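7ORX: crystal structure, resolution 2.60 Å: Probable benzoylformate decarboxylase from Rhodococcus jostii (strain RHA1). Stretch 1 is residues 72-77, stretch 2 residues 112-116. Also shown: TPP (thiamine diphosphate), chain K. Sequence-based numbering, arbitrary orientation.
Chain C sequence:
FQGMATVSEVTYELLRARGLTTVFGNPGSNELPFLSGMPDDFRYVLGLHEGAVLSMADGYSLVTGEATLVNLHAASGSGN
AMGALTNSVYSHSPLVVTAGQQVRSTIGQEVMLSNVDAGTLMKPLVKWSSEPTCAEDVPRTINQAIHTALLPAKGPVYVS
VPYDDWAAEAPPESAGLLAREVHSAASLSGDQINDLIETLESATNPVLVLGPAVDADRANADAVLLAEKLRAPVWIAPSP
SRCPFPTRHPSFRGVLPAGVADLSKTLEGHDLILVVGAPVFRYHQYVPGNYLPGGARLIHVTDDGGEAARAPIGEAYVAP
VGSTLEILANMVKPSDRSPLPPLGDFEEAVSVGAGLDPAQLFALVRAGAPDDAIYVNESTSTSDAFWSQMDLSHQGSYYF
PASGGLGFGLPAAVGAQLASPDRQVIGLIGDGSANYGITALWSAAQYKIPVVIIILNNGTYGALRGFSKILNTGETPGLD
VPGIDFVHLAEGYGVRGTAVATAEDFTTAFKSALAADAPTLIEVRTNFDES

Stretch 1 (72-77) LHAASG
Stretch 2, residues 112-116: MLSNV

Residues 72-77 carry the chain from a strand into a helix, and residues 112-116, which have no regular secondary structure, pass alongside the junction. Leu72 is extended (phi/psi -120/172) and His73 remains fairly open at -105/104. Ala74 then takes a positive phi (56/-148), which turns the chain sharply before Ala75, Ser76 and Gly77 settle into helical values near -70/-44. The turn is closed by a backbone hydrogen bond from Gly77 N to His73 O, 2.8 Å long. Gly77 fits this tight bend because it lacks a side chain: an ideally placed CB would lie 2.4 Å from His73 O.

In the second stretch, Met112 (-53/129) leads into Leu113, whose phi/psi of 72/23 is left-handed; Ser114, Asn115 and Val116 follow in extended conformations. The CA atoms of Ala75 and Asn115 come within 4.8 Å and set the register. No hydrogen bond joins the stretches, and the 245 Å² they bury together, counting both sides, rests on van der Waals contact.

Leu113 contributes most to this surface. Its CA-to-CB bond points sideways, but chi1 of -86° and chi2 of -45° (both m) bring CD1 close to the first stretch. There CD1 lies 3.1 Å from His73 NE2, a very short approach for a methyl group and a ring nitrogen, 4.0 Å from Ala74 CB and 3.7 Å from Ser76 OG. The Ala74 pairing is apolar; the small methyl, directed toward the second stretch, also lies 3.7 Å from Leu113 O.

The His73 side chain has chi1 t (175°) and chi2 62°. Leu113 CD1 meets its ring obliquely, while C7' of thiamine diphosphate lies over one face; the closest approach to the cofactor is 3.5 Å, from His73 CD2 to TPP C4'. ND1 is hydrogen-bonded elsewhere in the structure. Ser76, with chi1 p at 36°, places OG 3.9 Å from TPP N3', so its hydroxyl is near both the cofactor and the leucine methyl.

Farther along, Ala75 and Asn115 direct their CB atoms toward the opposing stretch. Asn115 has chi1 t (-174°) and chi2 -7°; its CG lies 3.9 Å from Ala75 CB, so the flat amide packs against a methyl group. Its ND2 is 4.1 Å from Ala74 O, too far for a hydrogen bond. Ser114 (chi1 m, -79°) points its CB away from the interface, and its closest contact is through the backbone, with O 4.4 Å from Ala75 CB.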

# COMPACT_ATOMS: atom_id res chain seq x y z
N LEU C 72 7.09 0.30 20.73
CA LEU C 72 6.31 -0.95 20.66
C LEU C 72 7.18 -2.06 20.10
O LEU C 72 8.27 -1.77 19.57
CB LEU C 72 5.12 -0.70 19.73
CG LEU C 72 4.16 0.38 20.19
CD1 LEU C 72 3.12 0.67 19.11
CD2 LEU C 72 3.48 -0.02 21.49
N HIS C 73 6.66 -3.28 20.14
CA HIS C 73 7.40 -4.51 19.79
C HIS C 73 6.97 -5.04 18.42
O HIS C 73 5.94 -5.70 18.36
CB HIS C 73 7.23 -5.59 20.87
CG HIS C 73 7.88 -6.86 20.43
ND1 HIS C 73 9.26 -6.94 20.17
CD2 HIS C 73 7.34 -8.04 20.08
CE1 HIS C 73 9.55 -8.15 19.73
NE2 HIS C 73 8.39 -8.85 19.68
N ALA C 74 7.80 -4.84 17.39
CA ALA C 74 7.74 -5.58 16.10
C ALA C 74 6.34 -5.42 15.48
O ALA C 74 5.71 -4.36 15.70
CB ALA C 74 8.12 -7.03 16.35
N ALA C 75 5.86 -6.44 14.75
CA ALA C 75 4.56 -6.45 14.04
C ALA C 75 3.39 -6.75 15.00
O ALA C 75 2.33 -6.10 14.84
CB ALA C 75 4.62 -7.46 12.91
N SER C 76 3.58 -7.70 15.93
CA SER C 76 2.54 -8.15 16.90
C SER C 76 2.17 -7.01 17.86
O SER C 76 0.95 -6.79 18.08
CB SER C 76 2.95 -9.42 17.64
OG SER C 76 4.35 -9.46 17.94
N GLY C 77 3.17 -6.30 18.39
CA GLY C 77 3.00 -5.11 19.26
C GLY C 77 2.42 -3.91 18.51
O GLY C 77 1.49 -3.26 19.06
N MET C 112 11.83 -15.14 13.11
CA MET C 112 10.84 -14.89 14.19
C MET C 112 10.91 -13.41 14.60
O MET C 112 12.02 -12.94 14.80
CB MET C 112 11.14 -15.85 15.36
CG MET C 112 10.11 -15.91 16.47
SD MET C 112 8.49 -16.58 16.03
CE MET C 112 7.83 -16.83 17.67
N LEU C 113 9.77 -12.72 14.63
CA LEU C 113 9.59 -11.30 15.07
C LEU C 113 10.17 -10.29 14.05
O LEU C 113 10.44 -9.13 14.46
CB LEU C 113 10.14 -11.09 16.49
CG LEU C 113 9.17 -11.42 17.64
CD1 LEU C 113 7.76 -10.86 17.44
CD2 LEU C 113 9.09 -12.92 17.91
N SER C 114 10.30 -10.70 12.78
CA SER C 114 10.36 -9.84 11.56
C SER C 114 8.99 -9.18 11.35
O SER C 114 7.96 -9.91 11.33
CB SER C 114 10.73 -10.58 10.31
OG SER C 114 12.11 -10.79 10.26
N ASN C 115 9.00 -7.85 11.19
CA ASN C 115 7.92 -7.00 10.63
C ASN C 115 8.15 -6.95 9.11
O ASN C 115 9.13 -6.35 8.67
CB ASN C 115 7.89 -5.67 11.40
CG ASN C 115 6.75 -4.72 11.06
OD1 ASN C 115 5.98 -4.97 10.12
ND2 ASN C 115 6.67 -3.62 11.81
N VAL C 116 7.33 -7.67 8.33
CA VAL C 116 7.44 -7.76 6.84
C VAL C 116 6.69 -6.56 6.23
O VAL C 116 5.45 -6.54 6.39
CB VAL C 116 6.92 -9.12 6.30
CG1 VAL C 116 7.32 -9.35 4.84
CG2 VAL C 116 7.38 -10.29 7.17
N1' TPP K . 4.05 -7.73 23.06
C2' TPP K . 3.55 -8.63 22.20
CM2 TPP K . 2.19 -8.40 21.65
N3' TPP K . 4.19 -9.73 21.79
C4' TPP K . 5.42 -9.95 22.28
N4' TPP K . 6.06 -11.05 21.84
C5' TPP K . 6.02 -9.07 23.21
C6' TPP K . 5.27 -7.96 23.56
C7' TPP K . 7.40 -9.31 23.77
N3 TPP K . 7.46 -10.48 24.66
C2 TPP K . 7.80 -11.69 24.23
S1 TPP K . 8.38 -12.65 25.51
C5 TPP K . 7.62 -11.57 26.64
C4 TPP K . 7.19 -10.44 26.03
CM4 TPP K . 6.51 -9.27 26.69
C6 TPP K . 7.48 -11.94 28.09
C7 TPP K . 6.12 -12.55 28.43
O7 TPP K . 6.07 -12.85 29.86
PA TPP K . 5.41 -14.22 30.39
O1A TPP K . 4.23 -14.58 29.55
O2A TPP K . 5.30 -13.96 31.86
O3A TPP K . 6.47 -15.37 30.11
PB TPP K . 7.78 -15.80 30.91
O1B TPP K . 7.77 -17.32 31.01
O2B TPP K . 8.92 -15.29 30.08
O3B TPP K . 7.68 -15.12 32.25